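14-3-3 protein (Cryptosporidium parvum, PDB 3EFZ) probably binds phosphoserine-containing motifs of partner proteins, as a 14-3-3 family member thought to act in cell signalling and regulation. Local coordinates at residues 151-156 and 199-204. Sequence-based numbering, arbitrary orientation.
Sequences LMRYKA and ILNYTI
Arg153 reaches from helix 138-158 to Asn201 and Ile204 of helix 193-207 in the all-helical 14-3-3 fold, at what is probably the phosphopeptide-binding groove. It illustrates how a long basic side chain can make the contact where backbones are well separated: within 151-156 and 199-204 the nearest CA atoms, those of Arg153 and Asn201, are 9.0 Å apart. From CB, directed toward segment 199-204, the chain runs outward with CG anti to the backbone N (chi1 173°) and stays extended until it bends at chi3 (58°). At this bend Arg153 CD passes 4.1 Å from the carbonyl O of Asn201. Arg153 NE lies 3.8 Å from Asn201 O, yet its hydrogen bond goes to Tyr175 OH on helix 161-185, which helps fix the rotation of the guanidinium. Arg153 NH1 turns to aliphatic carbon, meeting CG2 of Ile204 at 3.8 Å, and also lies close to NH2 of Arg79. Both arginines are predicted to contact phosphoserine of a partner protein, so their gathering is consistent with a pocket made for an anion. Asn201 ND2 sits at the guanidinium edge, near its plane, while the amide plane is turned 68° from it. Asp150 OD1 accepts a hydrogen bond from Asn201 ND2 and forms a long, weak ion pair with Arg153 NH2. Those two nitrogens, Arg153 NH2 and Asn201 ND2, are both donors and do not bond each other, though only 3.3 Å apart.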
# COMPACT_ATOMS: atom_id res chain seq x y z
N LEU B 151 -13.77 5.86 -4.48
CA LEU B 151 -13.90 5.66 -3.03
C LEU B 151 -15.33 5.38 -2.57
O LEU B 151 -15.54 4.58 -1.67
CB LEU B 151 -13.32 6.84 -2.24
CG LEU B 151 -11.82 7.13 -2.32
CD1 LEU B 151 -11.54 8.37 -1.53
CD2 LEU B 151 -10.95 5.96 -1.82
N MET B 152 -16.31 6.03 -3.17
CA MET B 152 -17.71 5.67 -2.93
C MET B 152 -18.05 4.23 -3.37
O MET B 152 -18.80 3.51 -2.69
CB MET B 152 -18.65 6.68 -3.61
CG MET B 152 -18.78 7.98 -2.85
SD MET B 152 -19.35 7.72 -1.16
CE MET B 152 -18.28 8.89 -0.35
N ARG B 153 -17.51 3.83 -4.53
CA ARG B 153 -17.65 2.46 -5.07
C ARG B 153 -17.06 1.45 -4.10
O ARG B 153 -17.63 0.37 -3.90
CB ARG B 153 -17.00 2.34 -6.47
CG ARG B 153 -16.92 0.92 -7.07
CD ARG B 153 -16.66 0.94 -8.60
NE ARG B 153 -15.41 1.65 -8.95
CZ ARG B 153 -14.20 1.09 -8.96
NH1 ARG B 153 -14.06 -0.21 -8.67
NH2 ARG B 153 -13.13 1.82 -9.26
N TYR B 154 -15.93 1.80 -3.48
CA TYR B 154 -15.32 0.93 -2.47
C TYR B 154 -16.20 0.76 -1.24
O TYR B 154 -16.27 -0.33 -0.69
CB TYR B 154 -13.95 1.46 -2.03
CG TYR B 154 -12.86 1.52 -3.10
CD1 TYR B 154 -13.01 0.93 -4.36
CD2 TYR B 154 -11.66 2.17 -2.81
CE1 TYR B 154 -11.99 1.00 -5.31
CE2 TYR B 154 -10.63 2.23 -3.73
CZ TYR B 154 -10.80 1.66 -4.97
OH TYR B 154 -9.72 1.77 -5.83
N LYS B 155 -16.84 1.84 -0.79
CA LYS B 155 -17.68 1.81 0.42
C LYS B 155 -18.89 0.93 0.12
O LYS B 155 -19.31 0.14 0.96
CB LYS B 155 -18.17 3.21 0.85
CG LYS B 155 -17.10 4.22 1.26
CD LYS B 155 -17.76 5.45 1.92
CE LYS B 155 -16.75 6.53 2.21
NZ LYS B 155 -17.32 7.68 3.01
N ALA B 156 -19.42 1.09 -1.09
CA ALA B 156 -20.55 0.34 -1.63
C ALA B 156 -20.31 -1.18 -1.68
O ALA B 156 -21.26 -1.94 -1.59
CB ALA B 156 -20.90 0.86 -3.03
N ILE B 199 -14.64 6.47 -17.71
CA ILE B 199 -15.55 5.54 -18.38
C ILE B 199 -15.42 4.13 -17.81
O ILE B 199 -16.43 3.48 -17.52
CB ILE B 199 -15.31 5.52 -19.93
CG1 ILE B 199 -15.58 6.91 -20.55
CG2 ILE B 199 -16.10 4.38 -20.64
CD1 ILE B 199 -17.07 7.26 -20.76
N LEU B 200 -14.18 3.66 -17.65
CA LEU B 200 -13.88 2.30 -17.20
C LEU B 200 -14.37 2.03 -15.79
O LEU B 200 -14.97 0.99 -15.54
CB LEU B 200 -12.38 1.97 -17.31
CG LEU B 200 -11.93 0.59 -16.77
CD1 LEU B 200 -12.48 -0.57 -17.60
CD2 LEU B 200 -10.41 0.48 -16.63
N ASN B 201 -14.09 2.95 -14.86
CA ASN B 201 -14.55 2.80 -13.49
C ASN B 201 -16.08 2.88 -13.34
O ASN B 201 -16.67 2.13 -12.55
CB ASN B 201 -13.81 3.78 -12.58
CG ASN B 201 -12.36 3.35 -12.34
OD1 ASN B 201 -11.81 2.53 -13.07
ND2 ASN B 201 -11.74 3.92 -11.33
N TYR B 202 -16.70 3.75 -14.13
CA TYR B 202 -18.16 3.85 -14.19
C TYR B 202 -18.75 2.58 -14.78
O TYR B 202 -19.75 2.09 -14.28
CB TYR B 202 -18.59 5.08 -15.02
CG TYR B 202 -20.06 5.51 -14.90
CD1 TYR B 202 -20.90 4.99 -13.90
CD2 TYR B 202 -20.58 6.46 -15.76
CE1 TYR B 202 -22.23 5.40 -13.80
CE2 TYR B 202 -21.91 6.87 -15.66
CZ TYR B 202 -22.72 6.33 -14.67
OH TYR B 202 -24.04 6.75 -14.57
N THR B 203 -18.11 2.06 -15.84
CA THR B 203 -18.47 0.76 -16.42
C THR B 203 -18.40 -0.35 -15.37
O THR B 203 -19.29 -1.18 -15.31
CB THR B 203 -17.59 0.40 -17.64
OG1 THR B 203 -17.81 1.35 -18.69
CG2 THR B 203 -17.90 -0.99 -18.16
N ILE B 204 -17.35 -0.34 -14.53
CA ILE B 204 -17.21 -1.31 -13.43
C ILE B 204 -18.36 -1.20 -12.41
O ILE B 204 -18.91 -2.24 -11.98
CB ILE B 204 -15.82 -1.19 -12.74
CG1 ILE B 204 -14.70 -1.56 -13.71
CG2 ILE B 204 -15.76 -2.06 -11.49
CD1 ILE B 204 -13.30 -1.17 -13.22